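Local structure of putative ATP binding component of ABC-transporter (Escherichia coli, 2R5O) at residues E40-Q45 with D158-S163; G46-I51 with F143-G148. The protein probably powers polysaccharide export as the ATP-binding part of an ABC transporter, and its C-terminal domain, the piece described here, binds the O-antigen carbohydrate. One frame throughout, in Å; residues are numbered along the deposited sequence.

Interaction 1. Residues E40-Q45 with D158-S163; sequences EYRWGQ and DRRYDS. With NA (sodium ion), chain F.
Arg42 sets its CG anti to the backbone N (chi1 -172°) and runs on extended, while a bend at chi3 (69°) turns NE of Arg160 alongside it. The two guanidiniums stack nearly parallel, planes 13° apart and centres 3.5 Å apart. Such like charges probably tolerate each other because acids flank them. Arg42 grips Asp158 side-on, NE to OD1 at 2.8 Å and NH2 to OD2; the extended Arg42 chain brings its guanidinium to the short Asp158 carboxylate, and OD2 also takes the backbone N of Ile50. In one of its two modelled conformers Glu40 lies almost coplanar with the Arg160 guanidinium, NE reaching OE2 at 2.7 Å and NH2 reaching OE1 through syn lone pairs. Asp28 bridges NH1 of both arginines. On the other sheet face, Arg159 CB lies 3.5 Å from the centroid of the Trp43 five-membered ring, a CH-pi contact suited to a broad indole, and Tyr41 OH binds a sodium ion at 2.5 Å. Between the faces, Tyr41 N bonds Tyr161 O at 2.9 Å and Trp43 N bonds Arg159 O at 3.0 Å. This is antiparallel pairing of a short strand on the long strand 153-169 of an immunoglobulin-like domain.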
ATOM      1  N   GLU A  40      14.446 -13.035  15.347  1.00 14.94           N
ATOM      2  CA  GLU A  40      13.125 -13.653  15.273  1.00 14.60           C
ATOM      3  C   GLU A  40      12.537 -13.968  16.627  1.00 14.26           C
ATOM      4  O   GLU A  40      13.267 -14.326  17.565  1.00 13.82           O
ATOM      5  CB  GLU A  40      13.313 -14.977  14.532  0.65 16.53           C
ATOM      6  CG  GLU A  40      12.321 -16.050  14.827  0.65 17.04           C
ATOM      7  CD  GLU A  40      12.510 -17.324  14.041  0.65 15.89           C
ATOM      8  OE1 GLU A  40      13.630 -17.887  13.978  0.65 17.55           O
ATOM      9  OE2 GLU A  40      11.505 -17.852  13.555  0.65 16.80           O
ATOM     10  N   TYR A  41      11.227 -13.887  16.726  1.00 13.62           N
ATOM     11  CA  TYR A  41      10.513 -14.422  17.883  1.00 13.65           C
ATOM     12  C   TYR A  41       9.652 -15.590  17.426  1.00 13.21           C
ATOM     13  O   TYR A  41       8.556 -15.391  16.896  1.00 14.47           O
ATOM     14  CB  TYR A  41       9.696 -13.319  18.563  1.00 14.05           C
ATOM     15  CG  TYR A  41       8.842 -13.795  19.729  1.00 14.57           C
ATOM     16  CD1 TYR A  41       9.100 -14.967  20.452  1.00 14.84           C
ATOM     17  CD2 TYR A  41       7.760 -13.052  20.129  1.00 16.24           C
ATOM     18  CE1 TYR A  41       8.302 -15.361  21.526  1.00 14.75           C
ATOM     19  CE2 TYR A  41       6.939 -13.453  21.174  1.00 17.97           C
ATOM     20  CZ  TYR A  41       7.222 -14.610  21.854  1.00 15.91           C
ATOM     21  OH  TYR A  41       6.407 -14.997  22.896  1.00 19.17           O
ATOM     22  N   ARG A  42      10.159 -16.803  17.587  1.00 12.88           N
ATOM     23  CA  ARG A  42       9.483 -18.007  17.194  1.00 12.44           C
ATOM     24  C   ARG A  42       8.623 -18.510  18.333  1.00 12.29           C
ATOM     25  O   ARG A  42       9.086 -18.569  19.471  1.00 12.83           O
ATOM     26  CB  ARG A  42      10.510 -19.047  16.770  1.00 12.61           C
ATOM     27  CG  ARG A  42       9.905 -20.286  16.148  1.00 13.29           C
ATOM     28  CD  ARG A  42      10.960 -21.283  15.752  1.00 12.36           C
ATOM     29  NE  ARG A  42      10.421 -22.355  14.928  1.00 13.27           N
ATOM     30  CZ  ARG A  42      11.191 -23.294  14.377  1.00 12.28           C
ATOM     31  NH1 ARG A  42      12.491 -23.282  14.624  1.00 14.10           N
ATOM     32  NH2 ARG A  42      10.672 -24.191  13.552  1.00 14.15           N
ATOM     33  N   TRP A  43       7.378 -18.853  18.041  1.00 12.62           N
ATOM     34  CA  TRP A  43       6.441 -19.315  19.048  1.00 12.61           C
ATOM     35  C   TRP A  43       5.459 -20.272  18.400  1.00 13.27           C
ATOM     36  O   TRP A  43       5.373 -20.392  17.165  1.00 13.89           O
ATOM     37  CB  TRP A  43       5.740 -18.133  19.758  1.00 12.55           C
ATOM     38  CG  TRP A  43       4.861 -17.330  18.857  1.00 13.44           C
ATOM     39  CD1 TRP A  43       5.215 -16.389  17.940  1.00 13.32           C
ATOM     40  CD2 TRP A  43       3.425 -17.427  18.810  1.00 12.91           C
ATOM     41  NE1 TRP A  43       4.086 -15.894  17.310  1.00 13.05           N
ATOM     42  CE2 TRP A  43       2.977 -16.519  17.831  1.00 12.58           C
ATOM     43  CE3 TRP A  43       2.482 -18.172  19.523  1.00 14.49           C
ATOM     44  CZ2 TRP A  43       1.615 -16.361  17.520  1.00 13.42           C
ATOM     45  CZ3 TRP A  43       1.127 -18.028  19.192  1.00 14.21           C
ATOM     46  CH2 TRP A  43       0.720 -17.112  18.221  1.00 14.81           C
ATOM     47  N   GLY A  44       4.651 -20.927  19.216  1.00 12.78           N
ATOM     48  CA  GLY A  44       3.641 -21.851  18.704  1.00 13.57           C
ATOM     49  C   GLY A  44       3.430 -23.023  19.620  1.00 13.76           C
ATOM     50  O   GLY A  44       4.234 -23.293  20.502  1.00 13.54           O
ATOM     51  N   GLN A  45       2.362 -23.769  19.383  1.00 13.83           N
ATOM     52  CA  GLN A  45       2.041 -24.944  20.187  1.00 14.86           C
ATOM     53  C   GLN A  45       2.759 -26.179  19.723  1.00 15.58           C
ATOM     54  O   GLN A  45       2.756 -27.178  20.467  1.00 17.36           O
ATOM     55  CB  GLN A  45       0.532 -25.195  20.174  1.00 16.06           C
ATOM     56  CG  GLN A  45      -0.234 -24.131  20.933  1.00 20.18           C
ATOM     57  CD  GLN A  45      -1.638 -24.583  21.314  1.00 23.82           C
ATOM     58  OE1 GLN A  45      -1.914 -25.773  21.414  1.00 24.83           O
ATOM     59  NE2 GLN A  45      -2.515 -23.633  21.518  1.00 28.00           N
ATOM     60  N   ASP A 158       3.478 -23.248  14.392  1.00 13.02           N
ATOM     61  CA  ASP A 158       4.834 -22.678  14.371  1.00 13.32           C
ATOM     62  C   ASP A 158       4.722 -21.312  13.741  1.00 13.54           C
ATOM     63  O   ASP A 158       4.206 -21.205  12.626  1.00 14.36           O
ATOM     64  CB  ASP A 158       5.810 -23.575  13.577  1.00 13.72           C
ATOM     65  CG  ASP A 158       7.259 -23.138  13.691  1.00 13.96           C
ATOM     66  OD1 ASP A 158       7.616 -22.409  14.653  1.00 14.36           O
ATOM     67  OD2 ASP A 158       8.054 -23.518  12.797  1.00 14.34           O
ATOM     68  N   ARG A 159       5.163 -20.277  14.429  1.00 13.32           N
ATOM     69  CA  ARG A 159       4.972 -18.888  14.028  1.00 13.47           C
ATOM     70  C   ARG A 159       6.328 -18.231  14.106  1.00 13.76           C
ATOM     71  O   ARG A 159       6.880 -18.076  15.202  1.00 14.12           O
ATOM     72  CB  ARG A 159       3.976 -18.207  14.958  1.00 14.18           C
ATOM     73  CG  ARG A 159       2.644 -18.964  15.072  1.00 14.76           C
ATOM     74  CD  ARG A 159       1.884 -19.091  13.723  1.00 15.64           C
ATOM     75  NE  ARG A 159       1.600 -17.757  13.270  1.00 16.14           N
ATOM     76  CZ  ARG A 159       0.482 -17.093  13.481  1.00 17.95           C
ATOM     77  NH1 ARG A 159      -0.638 -17.718  13.862  1.00 18.25           N
ATOM     78  NH2 ARG A 159       0.474 -15.805  13.210  1.00 18.70           N
ATOM     79  N   ARG A 160       6.902 -17.892  12.967  1.00 13.65           N
ATOM     80  CA  ARG A 160       8.275 -17.366  12.883  1.00 13.88           C
ATOM     81  C   ARG A 160       8.196 -15.860  12.683  1.00 13.51           C
ATOM     82  O   ARG A 160       8.305 -15.343  11.557  1.00 13.54           O
ATOM     83  CB  ARG A 160       9.058 -18.139  11.840  1.00 14.39           C
ATOM     84  CG  ARG A 160       9.045 -19.623  12.202  1.00 15.74           C
ATOM     85  CD  ARG A 160      10.116 -20.499  11.587  1.00 14.59           C
ATOM     86  NE  ARG A 160      11.433 -20.170  12.127  1.00 14.34           N
ATOM     87  CZ  ARG A 160      12.476 -20.980  12.035  1.00 14.18           C
ATOM     88  NH1 ARG A 160      12.363 -22.149  11.451  1.00 12.88           N
ATOM     89  NH2 ARG A 160      13.644 -20.600  12.522  1.00 14.06           N
ATOM     90  N   TYR A 161       7.917 -15.176  13.791  1.00 14.27           N
ATOM     91  CA  TYR A 161       7.508 -13.786  13.759  1.00 14.50           C
ATOM     92  C   TYR A 161       8.748 -12.889  13.622  1.00 14.43           C
ATOM     93  O   TYR A 161       9.765 -13.067  14.299  1.00 14.35           O
ATOM     94  CB  TYR A 161       6.756 -13.485  15.051  1.00 15.51           C
ATOM     95  CG  TYR A 161       6.329 -12.069  15.259  1.00 16.09           C
ATOM     96  CD1 TYR A 161       5.323 -11.490  14.510  1.00 17.80           C
ATOM     97  CD2 TYR A 161       6.886 -11.321  16.286  1.00 19.08           C
ATOM     98  CE1 TYR A 161       4.921 -10.158  14.769  1.00 18.90           C
ATOM     99  CE2 TYR A 161       6.506 -10.039  16.532  1.00 23.46           C
ATOM    100  CZ  TYR A 161       5.544  -9.465  15.785  1.00 21.75           C
ATOM    101  OH  TYR A 161       5.179  -8.168  16.093  1.00 26.26           O
ATOM    102  N   ASP A 162       8.649 -11.919  12.708  1.00 14.19           N
ATOM    103  CA  ASP A 162       9.700 -10.954  12.410  1.00 14.03           C
ATOM    104  C   ASP A 162      11.021 -11.675  12.188  1.00 13.65           C
ATOM    105  O   ASP A 162      12.074 -11.305  12.714  1.00 14.80           O
ATOM    106  CB  ASP A 162       9.846  -9.908  13.517  1.00 14.93           C
ATOM    107  CG  ASP A 162       8.715  -8.888  13.555  1.00 14.73           C
ATOM    108  OD1 ASP A 162       7.950  -8.771  12.611  1.00 15.07           O
ATOM    109  OD2 ASP A 162       8.653  -8.177  14.600  1.00 17.26           O
ATOM    110  N   SER A 163      10.958 -12.721  11.365  1.00 14.24           N
ATOM    111  CA  SER A 163      12.083 -13.625  11.189  1.00 13.91           C
ATOM    112  C   SER A 163      12.929 -13.386   9.959  1.00 13.87           C
ATOM    113  O   SER A 163      13.997 -14.008   9.856  1.00 13.93           O
ATOM    114  CB  SER A 163      11.583 -15.059  11.198  1.00 14.06           C
ATOM    115  OG  SER A 163      10.633 -15.278  10.148  1.00 13.76           O
TER
HETATM  116 NA    NA F  11       6.594 -17.459  23.506  1.00 21.11          NA

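Interaction 2. Residues G46-I51 with F143-G148; sequences GGAKII and FGISAG
Ile50 and Ile145 face each other across the interface between two strands, their side chains crossing at a slant, with CG1 of Ile50 set 3.7 Å from CG2 of Ile145. The Ile50 branch leads on to CD1, since chi1 of -53° puts CG1 anti to the carbonyl carbon and chi2 near 173° carries CD1 onward in an extended course. That methyl comes down on the opposing main chain rather than on a side-chain tip: it lies 3.4 Å from the carbonyl O of Phe143 and packs on CA of Gly144 at 3.6 Å. No hydrogen bond joins the two segments. Instead, strand 48-51 belongs to a four-stranded antiparallel sheet and strand 143-147 to the larger mixed sheet, so the contact is the face-to-face packing of a beta sandwich, as expected of an immunoglobulin fold. The local strand axes approach to 7.5 Å and run nearly antiparallel, at 161°. Ile145 divides its work. Its CG2 is the branch directed at the strand opposite, where it also meets CB of Ala48 at 4.3 Å, a residue small enough to fit here while also touching Val78 and Phe80. The Ile145 side chain further touches Val87 and Pro89 of its own sheet. Phe143 starts toward Ile50, its CB being 4.1 Å from CD1, but its ring then leads away, and the Phe143 side chain touches Tyr30, Met76, Ile91 and Ile164; a large aromatic group thus fills the core beyond the isoleucine pair. The backbone of the buried Ile50 meets charged groups: its O accepts NH1 of Arg160, and its N is bonded to the carboxylate of Asp158.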
ATOM      1  N   GLY A  46       3.371 -26.178  18.557  1.00 15.66           N
ATOM      2  CA  GLY A  46       3.984 -27.387  18.017  1.00 16.30           C
ATOM      3  C   GLY A  46       3.014 -28.185  17.186  1.00 15.65           C
ATOM      4  O   GLY A  46       1.860 -27.794  17.040  1.00 18.18           O
ATOM      5  N   GLY A  47       3.496 -29.280  16.622  1.00 16.19           N
ATOM      6  CA  GLY A  47       2.712 -30.145  15.761  1.00 15.97           C
ATOM      7  C   GLY A  47       3.049 -29.997  14.285  1.00 15.97           C
ATOM      8  O   GLY A  47       2.657 -30.818  13.466  1.00 16.07           O
ATOM      9  N   ALA A  48       3.756 -28.920  13.957  1.00 15.90           N
ATOM     10  CA  ALA A  48       4.321 -28.704  12.630  1.00 15.68           C
ATOM     11  C   ALA A  48       5.471 -27.746  12.811  1.00 15.29           C
ATOM     12  O   ALA A  48       5.513 -27.006  13.796  1.00 16.81           O
ATOM     13  CB  ALA A  48       3.290 -28.086  11.697  1.00 15.90           C
ATOM     14  N   LYS A  49       6.374 -27.733  11.846  1.00 15.33           N
ATOM     15  CA  LYS A  49       7.545 -26.852  11.874  1.00 15.23           C
ATOM     16  C   LYS A  49       7.750 -26.246  10.501  1.00 14.44           C
ATOM     17  O   LYS A  49       7.813 -26.980   9.512  1.00 14.53           O
ATOM     18  CB  LYS A  49       8.829 -27.603  12.265  1.00 16.00           C
ATOM     19  CG  LYS A  49       8.862 -27.989  13.721  1.00 18.52           C
ATOM     20  CD  LYS A  49      10.075 -28.815  14.015  1.00 22.17           C
ATOM     21  CE  LYS A  49      11.295 -27.995  14.201  1.00 23.77           C
ATOM     22  NZ  LYS A  49      12.376 -28.862  14.847  1.00 26.24           N
ATOM     23  N   ILE A  50       7.929 -24.923  10.463  1.00 14.09           N
ATOM     24  CA  ILE A  50       8.344 -24.257   9.244  1.00 14.44           C
ATOM     25  C   ILE A  50       9.862 -24.428   9.189  1.00 14.48           C
ATOM     26  O   ILE A  50      10.584 -23.850  10.003  1.00 16.04           O
ATOM     27  CB  ILE A  50       7.976 -22.787   9.207  1.00 14.80           C
ATOM     28  CG1 ILE A  50       6.484 -22.617   9.481  1.00 15.36           C
ATOM     29  CG2 ILE A  50       8.376 -22.211   7.883  1.00 15.57           C
ATOM     30  CD1 ILE A  50       6.067 -21.182   9.621  1.00 16.58           C
ATOM     31  N   ILE A  51      10.344 -25.264   8.273  1.00 14.50           N
ATOM     32  CA  ILE A  51      11.749 -25.692   8.265  1.00 14.54           C
ATOM     33  C   ILE A  51      12.614 -25.002   7.200  1.00 13.81           C
ATOM     34  O   ILE A  51      13.824 -25.145   7.222  1.00 14.78           O
ATOM     35  CB  ILE A  51      11.850 -27.231   8.133  1.00 14.59           C
ATOM     36  CG1 ILE A  51      10.994 -27.765   6.979  1.00 15.28           C
ATOM     37  CG2 ILE A  51      11.443 -27.881   9.452  1.00 15.89           C
ATOM     38  CD1 ILE A  51      11.300 -29.228   6.667  1.00 16.59           C
ATOM     39  N   PHE A 143       6.523 -15.692   8.701  1.00 13.21           N
ATOM     40  CA  PHE A 143       5.821 -16.829   8.148  1.00 13.52           C
ATOM     41  C   PHE A 143       5.226 -17.607   9.318  1.00 14.03           C
ATOM     42  O   PHE A 143       5.931 -17.819  10.322  1.00 14.72           O
ATOM     43  CB  PHE A 143       6.744 -17.775   7.399  1.00 14.17           C
ATOM     44  CG  PHE A 143       7.157 -17.351   6.009  1.00 13.44           C
ATOM     45  CD1 PHE A 143       6.245 -17.257   5.003  1.00 14.53           C
ATOM     46  CD2 PHE A 143       8.488 -17.141   5.708  1.00 13.65           C
ATOM     47  CE1 PHE A 143       6.633 -17.005   3.720  1.00 15.40           C
ATOM     48  CE2 PHE A 143       8.891 -16.840   4.422  1.00 14.32           C
ATOM     49  CZ  PHE A 143       7.951 -16.775   3.421  1.00 14.26           C
ATOM     50  N   GLY A 144       3.989 -18.068   9.201  1.00 13.34           N
ATOM     51  CA  GLY A 144       3.352 -18.868  10.229  1.00 13.68           C
ATOM     52  C   GLY A 144       2.556 -20.008   9.649  1.00 13.56           C
ATOM     53  O   GLY A 144       2.123 -19.949   8.498  1.00 13.37           O
ATOM     54  N   ILE A 145       2.351 -21.057  10.453  1.00 14.03           N
ATOM     55  CA  ILE A 145       1.454 -22.176  10.109  1.00 14.15           C
ATOM     56  C   ILE A 145       0.558 -22.442  11.325  1.00 14.18           C
ATOM     57  O   ILE A 145       1.047 -22.554  12.451  1.00 14.02           O
ATOM     58  CB  ILE A 145       2.248 -23.445   9.619  1.00 16.31           C
ATOM     59  CG1 ILE A 145       1.318 -24.561   9.148  1.00 15.42           C
ATOM     60  CG2 ILE A 145       3.194 -23.941  10.641  1.00 16.35           C
ATOM     61  CD1 ILE A 145       0.650 -24.280   7.822  1.00 16.35           C
ATOM     62  N   SER A 146      -0.744 -22.534  11.068  1.00 14.63           N
ATOM     63  CA  SER A 146      -1.767 -22.793  12.062  1.00 14.43           C
ATOM     64  C   SER A 146      -2.712 -23.835  11.536  1.00 14.78           C
ATOM     65  O   SER A 146      -2.629 -24.216  10.375  1.00 14.60           O
ATOM     66  CB  SER A 146      -2.505 -21.490  12.386  1.00 15.35           C
ATOM     67  OG  SER A 146      -1.590 -20.453  12.747  1.00 15.45           O
ATOM     68  N   ALA A 147      -3.598 -24.324  12.388  1.00 14.89           N
ATOM     69  CA  ALA A 147      -4.581 -25.316  11.957  1.00 14.83           C
ATOM     70  C   ALA A 147      -5.904 -25.123  12.669  1.00 15.33           C
ATOM     71  O   ALA A 147      -5.946 -24.777  13.840  1.00 16.73           O
ATOM     72  CB  ALA A 147      -4.077 -26.714  12.207  1.00 15.86           C
ATOM     73  N   GLY A 148      -6.991 -25.381  11.950  1.00 16.08           N
ATOM     74  CA  GLY A 148      -8.334 -25.371  12.531  1.00 17.39           C
ATOM     75  C   GLY A 148      -9.339 -24.627  11.671  1.00 19.08           C
ATOM     76  O   GLY A 148      -9.297 -24.717  10.443  1.00 21.27           O
TER

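How the interactions relate
From the N terminus, the chain passes through 40-45 on the mixed sheet and turns directly into 46-51, which enters the four-stranded sheet. Nearly a hundred residues later, strand 137-147 brings 143-148 against 46-51, on the facing sheet, and closes the loop of interaction 2. The chain then reverses, and strand 153-169 carries 158-163 back to 40-45, closing interaction 1 around it, so interaction 2 is nested inside. Interaction 1 is pairing within one sheet, whereas interaction 2 joins the two sheets. Strands 137-147 and 153-169 are sheet neighbours, and Arg160 N bonds Phe143 O at 2.8 Å, tying the contacts together. Asp158 CB also packs on Ala48 O.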